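Local coordinates for glycoprotein E (Human herpesvirus 1, PDB 2GIY), which forms the C-terminal ectodomain part of a viral Fc receptor that, with gI, binds the Fc of host IgG and supports cell-to-cell spread, at residues Ser46-Leu52 with Leu147-Asn153; Ala96-Tyr100 with Trp126-Val131; Thr17-Phe23 with His161-Ala167; Pro120-Leu124 with Pro140-Gly144; Cys60-Tyr66 with Ala82-Ala88. All coordinates share one frame; numbering follows the deposited sequence.

Contact 1: Ser46-Leu52 with Leu147-Asn153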
# COMPACT_ATOMS: atom_id res chain seq x y z
N SER A 46 -3.40 -19.23 5.57
CA SER A 46 -4.75 -19.15 5.02
C SER A 46 -4.90 -17.71 4.56
O SER A 46 -4.19 -16.82 5.03
CB SER A 46 -5.80 -19.48 6.08
OG SER A 46 -5.83 -18.47 7.08
N MET A 47 -5.82 -17.47 3.63
CA MET A 47 -6.04 -16.11 3.15
C MET A 47 -7.51 -15.90 2.87
O MET A 47 -8.21 -16.82 2.45
CB MET A 47 -5.22 -15.84 1.88
CG MET A 47 -5.35 -14.41 1.36
SD MET A 47 -4.24 -14.04 -0.02
CE MET A 47 -5.22 -14.62 -1.41
N ASP A 48 -7.99 -14.68 3.12
CA ASP A 48 -9.37 -14.33 2.86
C ASP A 48 -9.43 -12.96 2.21
O ASP A 48 -8.86 -11.99 2.73
CB ASP A 48 -10.18 -14.29 4.16
CG ASP A 48 -10.20 -15.62 4.88
OD1 ASP A 48 -10.86 -16.56 4.39
OD2 ASP A 48 -9.54 -15.73 5.94
N VAL A 49 -10.07 -12.87 1.05
CA VAL A 49 -10.23 -11.59 0.37
C VAL A 49 -11.68 -11.23 0.65
O VAL A 49 -12.60 -11.88 0.16
CB VAL A 49 -9.97 -11.71 -1.14
CG1 VAL A 49 -10.28 -10.37 -1.83
CG2 VAL A 49 -8.51 -12.10 -1.38
N VAL A 50 -11.87 -10.19 1.45
CA VAL A 50 -13.20 -9.79 1.87
C VAL A 50 -13.67 -8.46 1.32
O VAL A 50 -12.93 -7.48 1.35
CB VAL A 50 -13.28 -9.70 3.42
CG1 VAL A 50 -14.66 -9.23 3.86
CG2 VAL A 50 -12.95 -11.05 4.04
N TRP A 51 -14.90 -8.44 0.82
CA TRP A 51 -15.50 -7.21 0.31
C TRP A 51 -16.54 -6.75 1.31
O TRP A 51 -17.39 -7.53 1.75
CB TRP A 51 -16.18 -7.42 -1.05
CG TRP A 51 -15.25 -7.38 -2.22
CD1 TRP A 51 -14.71 -8.45 -2.88
CD2 TRP A 51 -14.71 -6.21 -2.84
NE1 TRP A 51 -13.88 -8.01 -3.88
CE2 TRP A 51 -13.86 -6.64 -3.88
CE3 TRP A 51 -14.88 -4.83 -2.63
CZ2 TRP A 51 -13.16 -5.74 -4.70
CZ3 TRP A 51 -14.18 -3.93 -3.45
CH2 TRP A 51 -13.33 -4.40 -4.48
N LEU A 52 -16.45 -5.48 1.70
CA LEU A 52 -17.39 -4.89 2.64
C LEU A 52 -18.09 -3.75 1.90
O LEU A 52 -17.47 -3.06 1.09
CB LEU A 52 -16.65 -4.35 3.86
CG LEU A 52 -15.79 -5.36 4.62
CD1 LEU A 52 -15.05 -4.64 5.76
CD2 LEU A 52 -16.66 -6.49 5.16
N LEU A 147 -15.05 -1.63 0.49
CA LEU A 147 -13.71 -1.86 1.00
C LEU A 147 -13.32 -3.30 0.67
O LEU A 147 -14.13 -4.22 0.82
CB LEU A 147 -13.63 -1.66 2.52
CG LEU A 147 -13.21 -0.27 3.03
CD1 LEU A 147 -14.25 0.77 2.65
CD2 LEU A 147 -13.02 -0.32 4.54
N CYS A 148 -12.10 -3.48 0.21
CA CYS A 148 -11.59 -4.81 -0.09
C CYS A 148 -10.50 -5.02 0.95
O CYS A 148 -9.55 -4.24 1.02
CB CYS A 148 -11.00 -4.87 -1.50
SG CYS A 148 -10.41 -6.53 -1.93
N VAL A 149 -10.66 -6.04 1.78
CA VAL A 149 -9.70 -6.33 2.84
C VAL A 149 -9.09 -7.71 2.68
O VAL A 149 -9.80 -8.70 2.49
CB VAL A 149 -10.36 -6.25 4.23
CG1 VAL A 149 -9.32 -6.41 5.32
CG2 VAL A 149 -11.10 -4.91 4.38
N VAL A 150 -7.77 -7.79 2.77
CA VAL A 150 -7.11 -9.08 2.64
C VAL A 150 -6.54 -9.57 3.96
O VAL A 150 -5.67 -8.92 4.55
CB VAL A 150 -5.98 -9.04 1.60
CG1 VAL A 150 -5.38 -10.44 1.43
CG2 VAL A 150 -6.51 -8.53 0.27
N TYR A 151 -7.03 -10.71 4.42
CA TYR A 151 -6.54 -11.32 5.65
C TYR A 151 -5.60 -12.46 5.32
O TYR A 151 -5.76 -13.15 4.32
CB TYR A 151 -7.68 -11.91 6.48
CG TYR A 151 -8.65 -10.92 7.06
CD1 TYR A 151 -9.66 -10.36 6.27
CD2 TYR A 151 -8.57 -10.54 8.40
CE1 TYR A 151 -10.57 -9.45 6.81
CE2 TYR A 151 -9.48 -9.63 8.94
CZ TYR A 151 -10.48 -9.09 8.14
OH TYR A 151 -11.39 -8.20 8.68
N VAL A 152 -4.61 -12.64 6.19
CA VAL A 152 -3.66 -13.75 6.09
C VAL A 152 -3.63 -14.24 7.53
O VAL A 152 -3.28 -13.49 8.44
CB VAL A 152 -2.26 -13.30 5.66
CG1 VAL A 152 -1.28 -14.46 5.86
CG2 VAL A 152 -2.27 -12.86 4.20
N ASN A 153 -4.02 -15.49 7.74
CA ASN A 153 -4.06 -16.07 9.08
C ASN A 153 -4.91 -15.20 10.00
O ASN A 153 -4.54 -14.93 11.14
CB ASN A 153 -2.65 -16.23 9.65
CG ASN A 153 -1.83 -17.25 8.89
OD1 ASN A 153 -2.37 -18.24 8.38
ND2 ASN A 153 -0.53 -17.02 8.82
O HOH W 1 -3.86 -20.15 9.37

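Contact 2: Ala96-Tyr100 with Trp126-Val131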
# COMPACT_ATOMS: atom_id res chain seq x y z
N ALA A 96 -18.96 -10.15 0.24
CA ALA A 96 -18.39 -11.30 -0.45
C ALA A 96 -17.08 -11.69 0.19
O ALA A 96 -16.39 -10.85 0.77
CB ALA A 96 -18.18 -10.97 -1.92
N VAL A 97 -16.74 -12.97 0.09
CA VAL A 97 -15.50 -13.48 0.66
C VAL A 97 -14.97 -14.62 -0.20
O VAL A 97 -15.71 -15.56 -0.51
CB VAL A 97 -15.70 -14.04 2.09
CG1 VAL A 97 -14.38 -14.55 2.63
CG2 VAL A 97 -16.28 -12.96 3.01
N ARG A 98 -13.71 -14.53 -0.60
CA ARG A 98 -13.09 -15.61 -1.35
C ARG A 98 -12.01 -16.11 -0.39
O ARG A 98 -11.14 -15.33 0.04
CB ARG A 98 -12.48 -15.11 -2.67
CG ARG A 98 -12.18 -16.24 -3.64
CD ARG A 98 -11.72 -15.74 -5.01
NE ARG A 98 -12.82 -15.42 -5.93
CZ ARG A 98 -13.64 -16.32 -6.47
NH1 ARG A 98 -13.51 -17.61 -6.19
NH2 ARG A 98 -14.58 -15.93 -7.33
N SER A 99 -12.08 -17.39 -0.04
CA SER A 99 -11.13 -17.96 0.90
C SER A 99 -10.14 -18.92 0.27
O SER A 99 -10.45 -19.59 -0.72
CB SER A 99 -11.89 -18.68 2.02
OG SER A 99 -12.76 -17.77 2.68
N TYR A 100 -8.95 -18.97 0.86
CA TYR A 100 -7.87 -19.82 0.38
C TYR A 100 -7.32 -20.57 1.59
O TYR A 100 -7.22 -20.01 2.68
CB TYR A 100 -6.75 -18.95 -0.23
CG TYR A 100 -7.22 -17.96 -1.28
CD1 TYR A 100 -7.98 -16.84 -0.93
CD2 TYR A 100 -6.93 -18.16 -2.63
CE1 TYR A 100 -8.43 -15.93 -1.90
CE2 TYR A 100 -7.37 -17.26 -3.60
CZ TYR A 100 -8.11 -16.15 -3.23
OH TYR A 100 -8.55 -15.28 -4.20
N TRP A 126 -19.47 -12.48 -8.79
CA TRP A 126 -18.04 -12.70 -8.64
C TRP A 126 -17.48 -12.86 -10.05
O TRP A 126 -17.93 -13.73 -10.81
CB TRP A 126 -17.77 -14.01 -7.90
CG TRP A 126 -17.48 -13.92 -6.43
CD1 TRP A 126 -18.11 -14.61 -5.44
CD2 TRP A 126 -16.44 -13.16 -5.79
NE1 TRP A 126 -17.53 -14.34 -4.22
CE2 TRP A 126 -16.50 -13.46 -4.41
CE3 TRP A 126 -15.46 -12.28 -6.25
CZ2 TRP A 126 -15.62 -12.89 -3.48
CZ3 TRP A 126 -14.59 -11.71 -5.33
CH2 TRP A 126 -14.67 -12.02 -3.96
N GLN A 127 -16.52 -12.02 -10.41
CA GLN A 127 -15.92 -12.15 -11.72
C GLN A 127 -15.27 -13.54 -11.67
O GLN A 127 -14.42 -13.79 -10.81
CB GLN A 127 -14.86 -11.07 -11.93
CG GLN A 127 -14.19 -11.12 -13.30
CD GLN A 127 -13.37 -9.89 -13.59
OE1 GLN A 127 -12.08 -10.08 -13.85
NE2 GLN A 127 -13.89 -8.77 -13.60
N ALA A 128 -15.69 -14.43 -12.56
CA ALA A 128 -15.16 -15.80 -12.60
C ALA A 128 -13.66 -15.86 -12.33
O ALA A 128 -12.89 -15.15 -12.96
CB ALA A 128 -15.48 -16.45 -13.95
N ALA A 129 -13.28 -16.72 -11.38
CA ALA A 129 -11.88 -16.90 -11.01
C ALA A 129 -11.19 -15.56 -10.75
O ALA A 129 -10.03 -15.37 -11.12
CB ALA A 129 -11.15 -17.66 -12.10
N SER A 130 -11.89 -14.64 -10.08
CA SER A 130 -11.33 -13.32 -9.81
C SER A 130 -11.80 -12.76 -8.47
O SER A 130 -12.82 -13.18 -7.94
CB SER A 130 -11.73 -12.36 -10.93
OG SER A 130 -11.36 -11.02 -10.62
N VAL A 131 -11.05 -11.80 -7.94
CA VAL A 131 -11.42 -11.17 -6.67
C VAL A 131 -12.20 -9.89 -6.95
O VAL A 131 -12.68 -9.23 -6.03
CB VAL A 131 -10.18 -10.82 -5.81
CG1 VAL A 131 -9.50 -12.09 -5.35
CG2 VAL A 131 -9.21 -9.97 -6.61

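Contact 3: Thr17-Phe23 with His161-Ala167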
# COMPACT_ATOMS: atom_id res chain seq x y z
N THR A 17 -5.70 -0.11 -6.51
CA THR A 17 -7.00 0.11 -7.13
C THR A 17 -7.38 1.57 -7.10
O THR A 17 -6.99 2.30 -6.19
CB THR A 17 -8.13 -0.67 -6.42
OG1 THR A 17 -9.38 -0.34 -7.04
CG2 THR A 17 -8.18 -0.30 -4.95
N PRO A 18 -8.13 2.03 -8.11
CA PRO A 18 -8.55 3.43 -8.13
C PRO A 18 -9.46 3.61 -6.92
O PRO A 18 -10.10 2.65 -6.48
CB PRO A 18 -9.31 3.54 -9.45
CG PRO A 18 -8.59 2.57 -10.32
CD PRO A 18 -8.41 1.38 -9.40
N GLU A 19 -9.53 4.82 -6.38
CA GLU A 19 -10.37 5.07 -5.21
C GLU A 19 -11.85 5.30 -5.54
O GLU A 19 -12.67 5.42 -4.63
CB GLU A 19 -9.84 6.27 -4.41
CG GLU A 19 -8.49 6.04 -3.75
CD GLU A 19 -8.07 7.19 -2.84
OE1 GLU A 19 -8.76 8.23 -2.84
OE2 GLU A 19 -7.05 7.05 -2.14
N ALA A 20 -12.18 5.37 -6.82
CA ALA A 20 -13.57 5.60 -7.20
C ALA A 20 -13.95 5.12 -8.59
O ALA A 20 -13.13 5.15 -9.52
CB ALA A 20 -13.91 7.09 -7.06
N ILE A 21 -15.19 4.67 -8.72
CA ILE A 21 -15.74 4.23 -9.99
C ILE A 21 -17.10 4.91 -10.11
O ILE A 21 -18.01 4.61 -9.35
CB ILE A 21 -15.97 2.71 -10.05
CG1 ILE A 21 -14.64 1.96 -9.92
CG2 ILE A 21 -16.65 2.34 -11.37
CD1 ILE A 21 -14.80 0.45 -9.86
N LEU A 22 -17.22 5.83 -11.06
CA LEU A 22 -18.48 6.52 -11.28
C LEU A 22 -19.19 5.78 -12.40
O LEU A 22 -18.59 5.51 -13.44
CB LEU A 22 -18.25 7.98 -11.67
CG LEU A 22 -17.95 9.00 -10.55
CD1 LEU A 22 -19.20 9.20 -9.71
CD2 LEU A 22 -16.79 8.51 -9.69
N PHE A 23 -20.46 5.44 -12.19
CA PHE A 23 -21.22 4.74 -13.20
C PHE A 23 -22.58 5.39 -13.44
O PHE A 23 -23.10 6.09 -12.58
CB PHE A 23 -21.41 3.27 -12.81
CG PHE A 23 -22.40 3.05 -11.69
CD1 PHE A 23 -23.77 2.99 -11.96
CD2 PHE A 23 -21.97 2.90 -10.38
CE1 PHE A 23 -24.70 2.77 -10.94
CE2 PHE A 23 -22.89 2.68 -9.34
CZ PHE A 23 -24.26 2.62 -9.63
N HIS A 161 -10.06 1.00 -0.58
CA HIS A 161 -11.45 1.40 -0.69
C HIS A 161 -11.77 1.93 -2.08
O HIS A 161 -10.90 2.47 -2.78
CB HIS A 161 -11.79 2.47 0.35
CG HIS A 161 -11.05 3.76 0.17
ND1 HIS A 161 -9.72 3.91 0.52
CD2 HIS A 161 -11.45 4.96 -0.32
CE1 HIS A 161 -9.33 5.15 0.25
NE2 HIS A 161 -10.36 5.80 -0.26
N ILE A 162 -13.02 1.74 -2.48
CA ILE A 162 -13.51 2.21 -3.77
C ILE A 162 -14.92 2.74 -3.59
O ILE A 162 -15.80 2.01 -3.13
CB ILE A 162 -13.61 1.07 -4.81
CG1 ILE A 162 -12.31 0.28 -4.89
CG2 ILE A 162 -13.94 1.66 -6.18
CD1 ILE A 162 -12.40 -0.92 -5.81
N THR A 163 -15.14 4.01 -3.93
CA THR A 163 -16.48 4.55 -3.85
C THR A 163 -17.07 4.26 -5.23
O THR A 163 -16.61 4.80 -6.24
CB THR A 163 -16.50 6.07 -3.58
OG1 THR A 163 -16.01 6.32 -2.26
CG2 THR A 163 -17.92 6.61 -3.69
N ILE A 164 -18.06 3.38 -5.25
CA ILE A 164 -18.70 2.98 -6.49
C ILE A 164 -20.11 3.55 -6.49
O ILE A 164 -20.95 3.14 -5.69
CB ILE A 164 -18.78 1.45 -6.58
CG1 ILE A 164 -17.37 0.87 -6.43
CG2 ILE A 164 -19.41 1.03 -7.90
CD1 ILE A 164 -17.33 -0.66 -6.41
N SER A 165 -20.37 4.50 -7.38
CA SER A 165 -21.70 5.09 -7.39
C SER A 165 -22.00 6.00 -8.57
O SER A 165 -21.16 6.24 -9.43
CB SER A 165 -21.91 5.88 -6.11
OG SER A 165 -20.97 6.92 -6.01
N THR A 166 -23.24 6.49 -8.59
CA THR A 166 -23.67 7.41 -9.63
C THR A 166 -23.15 8.77 -9.17
O THR A 166 -22.79 8.94 -8.01
CB THR A 166 -25.21 7.47 -9.73
OG1 THR A 166 -25.76 7.95 -8.50
CG2 THR A 166 -25.77 6.09 -10.03
N ALA A 167 -23.11 9.73 -10.09
CA ALA A 167 -22.61 11.05 -9.76
C ALA A 167 -23.41 11.74 -8.65
O ALA A 167 -22.84 12.33 -7.73
CB ALA A 167 -22.59 11.92 -11.01
O HOH W 2 -13.35 6.25 -2.31
O HOH W 3 -23.26 8.90 -12.70

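Contact 4: Pro120-Leu124 with Pro140-Gly144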
# COMPACT_ATOMS: atom_id res chain seq x y z
N PRO A 120 -26.70 -12.36 -1.70
CA PRO A 120 -27.59 -12.25 -2.87
C PRO A 120 -27.91 -10.78 -3.12
O PRO A 120 -28.62 -10.15 -2.34
CB PRO A 120 -28.82 -13.06 -2.45
CG PRO A 120 -28.82 -12.92 -0.95
CD PRO A 120 -27.36 -13.08 -0.60
N VAL A 121 -27.36 -10.25 -4.20
CA VAL A 121 -27.58 -8.85 -4.55
C VAL A 121 -27.86 -8.74 -6.05
O VAL A 121 -27.06 -9.17 -6.87
CB VAL A 121 -26.34 -7.99 -4.20
CG1 VAL A 121 -26.54 -6.56 -4.68
CG2 VAL A 121 -26.09 -8.03 -2.71
N PRO A 122 -29.02 -8.17 -6.40
CA PRO A 122 -29.42 -7.99 -7.80
C PRO A 122 -28.31 -7.37 -8.65
O PRO A 122 -27.86 -6.27 -8.36
CB PRO A 122 -30.63 -7.07 -7.70
CG PRO A 122 -31.24 -7.48 -6.40
CD PRO A 122 -30.03 -7.59 -5.50
N GLY A 123 -27.87 -8.09 -9.68
CA GLY A 123 -26.85 -7.57 -10.57
C GLY A 123 -25.39 -7.71 -10.15
O GLY A 123 -24.51 -7.37 -10.93
N LEU A 124 -25.15 -8.21 -8.94
CA LEU A 124 -23.78 -8.39 -8.45
C LEU A 124 -23.31 -9.82 -8.67
O LEU A 124 -24.06 -10.77 -8.45
CB LEU A 124 -23.71 -8.06 -6.96
CG LEU A 124 -22.31 -8.12 -6.32
CD1 LEU A 124 -21.46 -6.98 -6.86
CD2 LEU A 124 -22.43 -8.02 -4.80
N PRO A 140 -28.92 2.67 -9.01
CA PRO A 140 -28.58 3.43 -7.81
C PRO A 140 -28.46 2.58 -6.54
O PRO A 140 -27.79 2.98 -5.58
CB PRO A 140 -29.70 4.46 -7.72
CG PRO A 140 -30.00 4.72 -9.17
CD PRO A 140 -30.01 3.32 -9.75
N GLN A 141 -29.10 1.41 -6.53
CA GLN A 141 -29.07 0.52 -5.36
C GLN A 141 -27.64 0.03 -5.08
O GLN A 141 -27.32 -0.36 -3.95
CB GLN A 141 -29.97 -0.69 -5.59
CG GLN A 141 -29.28 -1.83 -6.36
CD GLN A 141 -30.23 -2.84 -6.96
OE1 GLN A 141 -30.93 -2.56 -7.93
NE2 GLN A 141 -30.27 -4.04 -6.38
N HIS A 142 -26.79 0.04 -6.10
CA HIS A 142 -25.41 -0.43 -5.96
C HIS A 142 -24.43 0.62 -5.45
O HIS A 142 -23.30 0.30 -5.10
CB HIS A 142 -24.90 -0.96 -7.31
CG HIS A 142 -25.66 -2.14 -7.81
ND1 HIS A 142 -26.24 -2.18 -9.07
CD2 HIS A 142 -25.93 -3.34 -7.24
CE1 HIS A 142 -26.83 -3.35 -9.24
NE2 HIS A 142 -26.66 -4.07 -8.15
N SER A 143 -24.86 1.88 -5.40
CA SER A 143 -23.99 2.96 -4.95
C SER A 143 -23.62 2.84 -3.48
O SER A 143 -24.46 2.55 -2.64
CB SER A 143 -24.66 4.31 -5.21
OG SER A 143 -24.92 4.47 -6.61
N GLY A 144 -22.35 3.08 -3.18
CA GLY A 144 -21.90 3.01 -1.80
C GLY A 144 -20.39 2.99 -1.68
O GLY A 144 -19.68 3.14 -2.67

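Contact 5: Cys60-Tyr66 with Ala82-Ala88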
# COMPACT_ATOMS: atom_id res chain seq x y z
N CYS A 60 -24.90 12.82 4.12
CA CYS A 60 -23.50 12.81 4.53
C CYS A 60 -22.71 13.70 3.59
O CYS A 60 -22.87 13.63 2.37
CB CYS A 60 -22.93 11.39 4.49
SG CYS A 60 -23.51 10.31 5.82
N ALA A 61 -21.85 14.54 4.16
CA ALA A 61 -21.01 15.43 3.36
C ALA A 61 -19.88 14.58 2.80
O ALA A 61 -19.43 14.78 1.67
CB ALA A 61 -20.44 16.54 4.23
N GLU A 62 -19.44 13.62 3.60
CA GLU A 62 -18.38 12.72 3.20
C GLU A 62 -18.39 11.49 4.09
O GLU A 62 -18.94 11.52 5.20
CB GLU A 62 -17.03 13.42 3.32
CG GLU A 62 -16.81 14.11 4.66
CD GLU A 62 -15.48 14.83 4.73
OE1 GLU A 62 -15.20 15.65 3.84
OE2 GLU A 62 -14.72 14.56 5.69
N MET A 63 -17.79 10.41 3.61
CA MET A 63 -17.72 9.18 4.38
C MET A 63 -16.36 9.18 5.06
O MET A 63 -15.38 9.65 4.49
CB MET A 63 -17.84 7.96 3.46
CG MET A 63 -19.24 7.73 2.91
SD MET A 63 -20.41 7.41 4.24
CE MET A 63 -19.79 5.86 4.85
N ARG A 64 -16.30 8.66 6.27
CA ARG A 64 -15.05 8.60 6.99
C ARG A 64 -14.70 7.16 7.34
O ARG A 64 -15.49 6.46 7.97
CB ARG A 64 -15.12 9.46 8.25
CG ARG A 64 -15.47 10.90 7.93
CD ARG A 64 -15.15 11.84 9.05
NE ARG A 64 -15.47 13.22 8.68
CZ ARG A 64 -15.12 14.29 9.38
NH1 ARG A 64 -14.42 14.15 10.50
NH2 ARG A 64 -15.46 15.50 8.96
N ILE A 65 -13.52 6.73 6.91
CA ILE A 65 -13.05 5.37 7.16
C ILE A 65 -12.11 5.40 8.36
O ILE A 65 -11.08 6.07 8.33
CB ILE A 65 -12.30 4.80 5.92
CG1 ILE A 65 -13.25 4.74 4.72
CG2 ILE A 65 -11.74 3.41 6.23
CD1 ILE A 65 -12.56 4.46 3.39
N TYR A 66 -12.48 4.69 9.43
CA TYR A 66 -11.65 4.63 10.63
C TYR A 66 -10.64 3.49 10.42
O TYR A 66 -10.90 2.35 10.78
CB TYR A 66 -12.51 4.33 11.86
CG TYR A 66 -13.43 5.46 12.32
CD1 TYR A 66 -13.57 6.64 11.59
CD2 TYR A 66 -14.16 5.33 13.50
CE1 TYR A 66 -14.43 7.67 12.03
CE2 TYR A 66 -15.02 6.34 13.94
CZ TYR A 66 -15.15 7.50 13.21
OH TYR A 66 -16.01 8.48 13.66
N ALA A 82 -18.37 7.70 16.21
CA ALA A 82 -18.82 9.05 16.50
C ALA A 82 -19.38 9.77 15.29
O ALA A 82 -20.25 10.63 15.44
CB ALA A 82 -17.68 9.86 17.10
N ASP A 83 -18.91 9.44 14.10
CA ASP A 83 -19.36 10.14 12.91
C ASP A 83 -20.71 9.81 12.28
O ASP A 83 -20.79 9.45 11.11
CB ASP A 83 -18.26 10.12 11.86
CG ASP A 83 -17.16 11.12 12.17
OD1 ASP A 83 -17.45 12.34 12.09
OD2 ASP A 83 -16.04 10.71 12.51
N ALA A 84 -21.77 9.99 13.07
CA ALA A 84 -23.14 9.77 12.62
C ALA A 84 -23.20 8.52 11.74
O ALA A 84 -22.46 7.56 12.00
CB ALA A 84 -23.61 11.01 11.87
N PRO A 85 -24.06 8.50 10.70
CA PRO A 85 -24.08 7.29 9.87
C PRO A 85 -23.15 7.42 8.66
O PRO A 85 -23.35 6.75 7.64
CB PRO A 85 -25.54 7.21 9.44
CG PRO A 85 -25.85 8.65 9.19
CD PRO A 85 -25.25 9.33 10.42
N CYS A 86 -22.14 8.28 8.78
CA CYS A 86 -21.18 8.52 7.70
C CYS A 86 -19.82 7.91 7.99
O CYS A 86 -18.81 8.44 7.52
CB CYS A 86 -21.00 10.02 7.48
SG CYS A 86 -22.54 10.98 7.46
N ALA A 87 -19.78 6.82 8.73
CA ALA A 87 -18.51 6.19 9.07
C ALA A 87 -18.44 4.71 8.72
O ALA A 87 -19.42 3.99 8.84
CB ALA A 87 -18.23 6.38 10.56
N ALA A 88 -17.25 4.28 8.29
CA ALA A 88 -17.00 2.88 7.98
C ALA A 88 -15.98 2.50 9.06
O ALA A 88 -14.81 2.87 8.98
CB ALA A 88 -16.39 2.75 6.59

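Contact 1: Ser46-Leu52 with Leu147-Asn153
In W51 the indole swings to the side of its own backbone N (chi1 -82°), which lays the ring under C148 CB; in C148 the sulfur stands anti to the backbone N (chi1 -178°), which places SG over the same face. C148 CB sits 3.7 Å from the centroid of the W51 six-membered ring and 8° off its normal, a CH-pi contact, and C148 SG is 4.2 Å from the same centroid, a sulfur-aromatic one. SG also meets V49 CG1 at 3.8 Å. On the other face of the sheet two separate pairs touch, V50 CG2 with Y151 CE1 at 4.0 Å and L52 CD1 with V149 CG2 at 4.2 Å. The backbones run antiparallel with M47 opposite V152 and L52 opposite L147. At the centre V50 and V149 form a hydrogen-bonded pair, V50 N to V149 O measuring 2.8 Å. At the far end the N153 side chain turns back, its OD1 taking a 3.2 Å bond from S46 N and a 2.6 Å bond from a water. W51 NE1 is satisfied by V131 O outside the pair. A tryptophan on one strand against a cysteine on the next is consistent with strands C and F of a V-type immunoglobulin domain. The chemistry implies a core joined by backbone bonds and apolar contact, with polar side-chain bonding between the strands confined to S46 and N153.

Contact 2: Ala96-Tyr100 with Trp126-Val131
The indole of W126 carries the guanidinium of R98 over one face, with V97 N at its edge and the methyl of A96 approaching obliquely, A96 CB lying 3.6 Å from W126 CZ2. R98 NH2 stands 3.5 Å above the indole plane, toward the rim, and R98 CZ is 4.5 Å from the centroid of the six-membered ring, 18° off its normal. The two planes are 54° apart, so this cation-pi contact is tilted rather than a parallel stack. The bend of the arginine chain at chi3 (-85°) helps carry NE to S130 O, to which NE donates a 3.0 Å bond and NH2 a weak one at 3.3 Å. Y100 OH touches V131 CG1 at 3.5 Å. E182 of the second subunit binds S130 OG and V131 N. Strand 96-103 runs between strands 45-54 and 113-118, with W126 NE1 bonded to H117 O on the latter; the segment 126-131, leaving strand 124-126, packs on 96-103 before strand 133-135.

Contact 3: Thr17-Phe23 with His161-Ala167
This is an edge pairing of the immunoglobulin-like sheet: the short outer strand 20-22 lies parallel to strand 155-165, their short axes 10° apart. A20, I21 and L22 are matched with T163, I164 and S165, and four backbone bonds alternate from one segment to the other, among them T163 N to E19 O and I21 N to T163 O, both 2.9 Å. On one face I21 CG1 meets I162 CG2 at 3.8 Å. F23 closes the far end: its CG is set between the backbone N and carbonyl carbon (chi1 73°), which folds the ring back against 161-167, bringing CE2 3.3 Å from S165 CA and CE1 3.6 Å from T166 CG2, with T166 N over one face. At the near end the carboxylate of E19 crosses the H161 ring with the planes 44° apart, E19 CD 3.7 Å from H161 NE2. A water donates to E19 O at 2.6 Å and also bonds T163 OG1. Strand 11-16, just upstream, packs instead on C148 and V150. A short edge strand pairing parallel with 155-165 is consistent with the A'-G arrangement of a V-type immunoglobulin domain.

Contact 4: Pro120-Leu124 with Pro140-Gly144
A type II beta turn from V121 to L124, closed by a 3.0 Å bond from L124 N to V121 O, presents the carbonyl of P122 to the side chain of H142. The turn, between strands 113-118 and 124-126, thereby meets the loop leading into strand 144-152. From CB, the H142 side chain leaves with CG beside the backbone N (chi1 -63°), which carries the ring across to the turn. Its CD2 passes 4.2 Å from V121 CG1 at the ring edge. ND1 takes a bond from S139 N within the histidine's own loop, and CE1 lies 3.2 Å from P122 O. At the tip NE2 donates to P122 O at 2.5 Å, with the oxygen 3° out of the ring plane and the donor nearly along the C=O axis; so short a length deserves caution. G123 takes the third position of the turn with a positive phi of 84°. One face of the imidazole is topped by Q141 CG, and beyond it Q141 OE1 bonds S139 OG while Q141 NE2 rests 3.3 Å from P122 CB.

Contact 5: Cys60-Tyr66 with Ala82-Ala88
Y66 and D83 meet with ring and carboxylate planes 73° apart, the acid reaching the edge of the ring at its hydroxyl. Y66 OH donates to D83 OD2 at a short 2.5 Å, on the anti side of that oxygen, and accepts from D83 N at 3.1 Å, so a single hydroxyl grips both the carboxylate and the backbone N-H of D83. The face of the same ring carries A87 CB, 4.1 Å above it. R64 runs extended from CG to NE and meets D83 at about a right angle, guanidinium and carboxylate 42° apart; NH1 to D83 OD1 is a long 3.9 Å with no N-H aimed at the oxygen, so charge alone acts there. The other side of the network is E62, whose OE2 lies 3.4 Å from R64 NE. The disulfide C60 SG to C86 SG measures 2.0 Å, with a dihedral of -90°, and M63 SD lies 3.7 Å from C86 CA. The backbones pair in parallel, R64 N to C86 O at 2.8 Å, and strand 173-176 extends this small sheet past 63-66. Several chemistries thus fix 82-88, and the hydroxyl and backbone geometry, with R64 nearby, would probably favour a charged D83.

Contact 1 is the buried centre, backbone-bonded inner strands with mostly apolar side chains; contact 3 adds the outer strand to the same sheet and is only partly buried. Contact 2 sits beside contact 1, sharing strand neighbours 45-54 and 96-103, but relies on a cation-pi contact and arginine bonds to a loop carbonyl; both touch the second subunit, which contacts 3, 4 and 5 do not. Contact 4 is a surface meeting of loops through a single histidine bond, tied to contact 3 by I164 O and G144 N. Contact 5 lies in a separate small parallel sheet, about 28 Å from contact 2 between centres, and alone has a disulfide. I65 nevertheless packs on both L147 of contact 1 and H161 of contact 3.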